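Local coordinates for protein leucine aminopeptidase 2, chloroplastic (Streptomyces sp. BC16019, PDB 5LHJ) that probably removes N-terminal amino acids from peptides as a manganese-dependent M17 aminopeptidase, and takes part in bottromycin maturation, at residues Gly269-Pro274 / Leu323-Val328; Pro299-Pro304 / Thr488-Leu493. All blocks are in the same frame, centred on the assembly; numbering follows the deposited sequence.

Contact 1 of 2, residues Gly269-Pro274 / Leu323-Val328; sequences GLSLKP and LRVGDV
Leu270 and Ser271 face Arg324 and Val325 across two loops of the M17 catalytic domain, beside the dimanganese site. The CA atoms of Leu270 and Arg324 are 7.0 Å apart. No direct hydrogen bond joins the segments. One water bridges them instead: it accepts from Leu270 N at 2.9 Å and donates to Leu323 O at 2.8 Å. Within 323-328 a type II beta turn runs from Arg324 to Asp327, with Gly326 at its positive-phi position. Asp327 N bonds back to Arg324 O.

The side chain of Leu270 points toward the other loop. Its CG lies beside the backbone N and anti to the carbonyl carbon (chi1 -64°). This brings CD1 to 3.5 Å from Leu323 O, the carbonyl that also takes the water. The same methyl lies 4.2 Å from Arg324 CA and near Arg324 CG.

Asp327 ties down the base of the turn. Its OD2 accepts from Arg324 N, which comes from above the carboxylate plane. The syn lone pair of OD2 takes Arg324 NE, lying in the guanidinium plane, in a salt bridge of 3.2 Å. The two donors thus fix the rotation of the carboxylate. Arg324 NH1 goes on to Glu315 of the second subunit, and Leu270 packs on Pro318 of that subunit, so both loops also serve the subunit interface.

Metal ligands lie close by. Lys273 NZ forms salt bridges with Asp266 and Asp343, both manganese ligands; no manganese is bound to this chain here. The Ser271 side chain is about 5 Å from that of Asp343. On the side of the turn, Ser271 OG meets the methyl Val325 CG2 at 3.3 Å.

Contact 2 of 2, residues Pro299-Pro304 / Thr488-Leu493; sequences PRLGLP and TLIETL
Leu301 and Leu303 pack against Ile490 and Leu493 of helix 486-498, in a buried contact of the M17 catalytic domain where helix 286-301 ends. The contact is apolar, and no hydrogen bond crosses it. Leu301 CD1 meets Ile490 CG2 methyl to methyl at 3.6 Å. The two side chains cross at about a right angle. Ile490 CG2 stands anti to its own backbone N and beside the carbonyl carbon, while CG1 takes the place beside the N (chi1 -67°). The shorter branch is therefore the one that meets Leu301.

Leu303 makes a different kind of approach. Its CD1 comes onto the helix backbone and lies 3.8 Å from Leu493 C. It is 4.0 Å from Leu493 CB. Leu303 therefore covers the root of Leu493 rather than its branched end.

Backbone shape sets the spacing of the two leucines. Helix 286-301 ends at Leu301, and Gly302 leaves it with positive phi (64°). Both Leu301 and Leu303 still point toward helix 486-498.

The polar bonds are local to each side. Thr488 O accepts from Thr492 N at 2.9 Å and from Thr492 OG1 at 2.8 Å. The hydroxyl donor sits above the carbonyl plane, 41° out of it. This second bond returns the hydroxyl of buried Thr492 to its own helix. Leu303 O bonds to Tyr245 OH, which ties the loop to strand 239-245.

Further back on helix 286-301, Ala294, Ala297 and Leu298 meet Leu489, Ile490 and Leu493. Helix 394-407 touches Thr488, Glu491 and Thr492, and its Arg406 forms a salt bridge with Glu491. Helix 486-498 thus packs against both helices, while the loop after Leu301 leads into strand 306-316 of the mixed sheet.

From the N terminus, the chain meets 269-274 first, in the loop after strand 265-266. Helix 286-301 then leads to 299-304. Strand 306-316 follows, and the chain reaches 323-328, where contact 1 closes a loop with 48 residues between its segments. Contact 2 closes a much longer one, with 183 residues between, when helix 486-498 arrives. The segments alternate, so the two loops cross. Contact 1 joins loops near the metal site and a subunit interface. Contact 2 joins the end of one helix to a C-terminal helix, away from that site. The centres lie 39 Å apart, on opposite sides of the chain's centre.

Contact 1 of 2, residues Gly269-Pro274 / Leu323-Val328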
loop_
_atom_site.group_PDB
_atom_site.type_symbol
_atom_site.label_atom_id
_atom_site.label_comp_id
_atom_site.label_asym_id
_atom_site.label_seq_id
_atom_site.Cartn_x
_atom_site.Cartn_y
_atom_site.Cartn_z
ATOM N N GLY A 269 -10.469 0.892 16.805
ATOM C CA GLY A 269 -9.923 -0.008 17.828
ATOM C C GLY A 269 -8.559 -0.546 17.435
ATOM O O GLY A 269 -7.871 0.050 16.600
ATOM N N LEU A 270 -8.190 -1.691 18.002
ATOM C CA LEU A 270 -6.873 -2.295 17.762
ATOM C C LEU A 270 -6.613 -2.671 16.297
ATOM O O LEU A 270 -5.467 -2.611 15.841
ATOM C CB LEU A 270 -6.692 -3.555 18.627
ATOM C CG LEU A 270 -6.666 -3.402 20.143
ATOM C CD1 LEU A 270 -6.441 -4.766 20.778
ATOM C CD2 LEU A 270 -5.601 -2.421 20.599
ATOM N N SER A 271 -7.664 -3.068 15.579
ATOM C CA SER A 271 -7.546 -3.474 14.175
ATOM C C SER A 271 -7.281 -2.306 13.231
ATOM O O SER A 271 -6.808 -2.532 12.113
ATOM C CB SER A 271 -8.810 -4.194 13.695
ATOM O OG SER A 271 -9.047 -5.386 14.418
ATOM N N LEU A 272 -7.612 -1.083 13.663
ATOM C CA LEU A 272 -7.500 0.153 12.856
ATOM C C LEU A 272 -8.578 0.271 11.764
ATOM O O LEU A 272 -9.219 -0.719 11.388
ATOM C CB LEU A 272 -6.107 0.308 12.218
ATOM C CG LEU A 272 -4.860 -0.034 13.033
ATOM C CD1 LEU A 272 -3.611 0.094 12.163
ATOM C CD2 LEU A 272 -4.789 0.859 14.259
ATOM N N LYS A 273 -8.765 1.489 11.253
ATOM C CA LYS A 273 -9.631 1.729 10.091
ATOM C C LYS A 273 -8.784 1.613 8.807
ATOM O O LYS A 273 -7.563 1.729 8.874
ATOM C CB LYS A 273 -10.281 3.120 10.189
ATOM C CG LYS A 273 -11.194 3.261 11.406
ATOM C CD LYS A 273 -12.120 4.466 11.366
ATOM C CE LYS A 273 -13.382 4.204 10.573
ATOM N NZ LYS A 273 -14.408 3.445 11.326
ATOM N N PRO A 274 -9.419 1.366 7.644
ATOM C CA PRO A 274 -8.682 1.321 6.357
ATOM C C PRO A 274 -7.970 2.615 5.968
ATOM O O PRO A 274 -8.448 3.702 6.300
ATOM C CB PRO A 274 -9.784 1.014 5.344
ATOM C CG PRO A 274 -10.778 0.221 6.119
ATOM C CD PRO A 274 -10.784 0.824 7.500
ATOM N N LEU A 323 -10.929 -4.118 23.475
ATOM C CA LEU A 323 -11.465 -5.332 22.861
ATOM C C LEU A 323 -10.468 -5.941 21.875
ATOM O O LEU A 323 -9.902 -5.226 21.052
ATOM C CB LEU A 323 -12.772 -4.999 22.133
ATOM C CG LEU A 323 -13.572 -6.177 21.552
ATOM C CD1 LEU A 323 -13.892 -7.262 22.559
ATOM C CD2 LEU A 323 -14.855 -5.637 20.961
ATOM N N ARG A 324 -10.231 -7.246 21.987
ATOM C CA ARG A 324 -9.191 -7.917 21.205
ATOM C C ARG A 324 -9.788 -8.709 20.057
ATOM O O ARG A 324 -10.845 -9.305 20.190
ATOM C CB ARG A 324 -8.384 -8.891 22.079
ATOM C CG ARG A 324 -7.573 -8.262 23.217
ATOM C CD ARG A 324 -7.231 -9.260 24.317
ATOM N NE ARG A 324 -8.441 -9.459 25.083
ATOM C CZ ARG A 324 -8.593 -9.419 26.396
ATOM N NH1 ARG A 324 -7.577 -9.321 27.258
ATOM N NH2 ARG A 324 -9.832 -9.566 26.845
ATOM N N VAL A 325 -9.054 -8.776 18.951
ATOM C CA VAL A 325 -9.373 -9.712 17.874
ATOM C C VAL A 325 -9.302 -11.140 18.429
ATOM O O VAL A 325 -8.321 -11.498 19.101
ATOM C CB VAL A 325 -8.391 -9.552 16.685
ATOM C CG1 VAL A 325 -8.597 -10.655 15.649
ATOM C CG2 VAL A 325 -8.555 -8.173 16.060
ATOM N N GLY A 326 -10.342 -11.930 18.179
ATOM C CA GLY A 326 -10.439 -13.294 18.721
ATOM C C GLY A 326 -11.310 -13.412 19.959
ATOM O O GLY A 326 -11.710 -14.529 20.324
ATOM N N ASP A 327 -11.615 -12.287 20.608
ATOM C CA ASP A 327 -12.536 -12.302 21.748
ATOM C C ASP A 327 -13.920 -12.746 21.317
ATOM O O ASP A 327 -14.294 -12.606 20.151
ATOM C CB ASP A 327 -12.620 -10.939 22.425
ATOM C CG ASP A 327 -11.402 -10.635 23.292
ATOM O OD1 ASP A 327 -10.520 -11.520 23.448
ATOM O OD2 ASP A 327 -11.342 -9.503 23.818
ATOM N N VAL A 328 -14.654 -13.304 22.269
ATOM C CA VAL A 328 -16.011 -13.747 22.024
ATOM C C VAL A 328 -16.927 -12.998 22.977
ATOM O O VAL A 328 -16.677 -12.953 24.196
ATOM C CB VAL A 328 -16.142 -15.287 22.145
ATOM C CG1 VAL A 328 -17.602 -15.721 22.125
ATOM C CG2 VAL A 328 -15.375 -15.964 21.023
HETATM O O HOH W 1 -10.153 -2.670 19.939
#

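Contact 2 of 2, residues Pro299-Pro304 / Thr488-Leu493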
loop_
_atom_site.group_PDB
_atom_site.type_symbol
_atom_site.label_atom_id
_atom_site.label_comp_id
_atom_site.label_asym_id
_atom_site.label_seq_id
_atom_site.Cartn_x
_atom_site.Cartn_y
_atom_site.Cartn_z
ATOM N N PRO A 299 -43.480 15.625 20.169
ATOM C CA PRO A 299 -44.448 16.387 20.996
ATOM C C PRO A 299 -45.087 17.572 20.264
ATOM O O PRO A 299 -46.288 17.799 20.414
ATOM C CB PRO A 299 -43.605 16.835 22.190
ATOM C CG PRO A 299 -42.579 15.747 22.321
ATOM C CD PRO A 299 -42.230 15.377 20.909
ATOM N N ARG A 300 -44.315 18.283 19.452
ATOM C CA ARG A 300 -44.852 19.391 18.640
ATOM C C ARG A 300 -45.880 18.931 17.619
ATOM O O ARG A 300 -46.894 19.599 17.415
ATOM C CB ARG A 300 -43.718 20.102 17.907
ATOM C CG ARG A 300 -44.122 21.209 16.927
ATOM C CD ARG A 300 -44.729 22.406 17.642
ATOM N NE ARG A 300 -44.472 23.657 16.909
ATOM C CZ ARG A 300 -45.362 24.360 16.201
ATOM N NH1 ARG A 300 -46.644 23.989 16.096
ATOM N NH2 ARG A 300 -44.955 25.470 15.584
ATOM N N LEU A 301 -45.598 17.814 16.953
ATOM C CA LEU A 301 -46.503 17.283 15.925
ATOM C C LEU A 301 -47.739 16.633 16.531
ATOM O O LEU A 301 -48.797 16.610 15.902
ATOM C CB LEU A 301 -45.778 16.273 15.030
ATOM C CG LEU A 301 -44.558 16.803 14.275
ATOM C CD1 LEU A 301 -43.835 15.681 13.537
ATOM C CD2 LEU A 301 -44.919 17.933 13.313
ATOM N N GLY A 302 -47.604 16.097 17.741
ATOM C CA GLY A 302 -48.709 15.461 18.441
ATOM C C GLY A 302 -49.258 14.221 17.765
ATOM O O GLY A 302 -50.475 14.076 17.638
ATOM N N LEU A 303 -48.373 13.316 17.336
ATOM C CA LEU A 303 -48.801 12.078 16.686
ATOM C C LEU A 303 -49.394 11.115 17.699
ATOM O O LEU A 303 -48.857 10.996 18.798
ATOM C CB LEU A 303 -47.632 11.382 15.981
ATOM C CG LEU A 303 -46.963 12.117 14.828
ATOM C CD1 LEU A 303 -45.881 11.223 14.233
ATOM C CD2 LEU A 303 -47.979 12.515 13.772
ATOM N N PRO A 304 -50.493 10.416 17.335
ATOM C CA PRO A 304 -51.104 9.408 18.206
ATOM C C PRO A 304 -50.361 8.076 18.097
ATOM O O PRO A 304 -50.870 7.107 17.531
ATOM C CB PRO A 304 -52.537 9.316 17.656
ATOM C CG PRO A 304 -52.355 9.533 16.190
ATOM C CD PRO A 304 -51.265 10.569 16.080
ATOM N N THR A 488 -36.859 11.608 7.163
ATOM C CA THR A 488 -37.413 10.295 6.796
ATOM C C THR A 488 -38.092 9.608 7.994
ATOM O O THR A 488 -39.202 9.094 7.866
ATOM C CB THR A 488 -36.351 9.369 6.163
ATOM O OG1 THR A 488 -35.898 9.950 4.938
ATOM C CG2 THR A 488 -36.918 7.986 5.873
ATOM N N LEU A 489 -37.438 9.616 9.149
ATOM C CA LEU A 489 -38.013 9.021 10.353
ATOM C C LEU A 489 -39.323 9.705 10.737
ATOM O O LEU A 489 -40.309 9.035 11.029
ATOM C CB LEU A 489 -37.052 9.076 11.536
ATOM C CG LEU A 489 -35.858 8.116 11.536
ATOM C CD1 LEU A 489 -35.005 8.451 12.747
ATOM C CD2 LEU A 489 -36.260 6.647 11.536
ATOM N N ILE A 490 -39.330 11.034 10.728
ATOM C CA ILE A 490 -40.547 11.776 11.063
ATOM C C ILE A 490 -41.684 11.434 10.095
ATOM O O ILE A 490 -42.799 11.153 10.533
ATOM C CB ILE A 490 -40.310 13.302 11.107
ATOM C CG1 ILE A 490 -39.381 13.659 12.275
ATOM C CG2 ILE A 490 -41.635 14.057 11.246
ATOM C CD1 ILE A 490 -38.881 15.088 12.246
ATOM N N GLU A 491 -41.412 11.433 8.794
ATOM C CA GLU A 491 -42.447 11.066 7.820
ATOM C C GLU A 491 -42.917 9.601 7.945
ATOM O O GLU A 491 -44.109 9.307 7.759
ATOM C CB GLU A 491 -41.992 11.386 6.399
ATOM C CG GLU A 491 -42.033 12.867 6.081
ATOM C CD GLU A 491 -43.449 13.441 5.958
ATOM O OE1 GLU A 491 -44.424 12.684 5.782
ATOM O OE2 GLU A 491 -43.589 14.681 6.035
ATOM N N THR A 492 -41.999 8.698 8.288
ATOM C CA THR A 492 -42.352 7.301 8.553
ATOM C C THR A 492 -43.294 7.186 9.751
ATOM O O THR A 492 -44.333 6.517 9.681
ATOM C CB THR A 492 -41.098 6.447 8.776
ATOM O OG1 THR A 492 -40.285 6.510 7.599
ATOM C CG2 THR A 492 -41.450 5.008 9.063
ATOM N N LEU A 493 -42.947 7.867 10.833
ATOM C CA LEU A 493 -43.774 7.830 12.038
ATOM C C LEU A 493 -45.160 8.446 11.780
ATOM O O LEU A 493 -46.162 7.935 12.304
ATOM C CB LEU A 493 -43.063 8.530 13.190
ATOM C CG LEU A 493 -41.775 7.835 13.656
ATOM C CD1 LEU A 493 -40.956 8.758 14.534
ATOM C CD2 LEU A 493 -42.055 6.526 14.376
#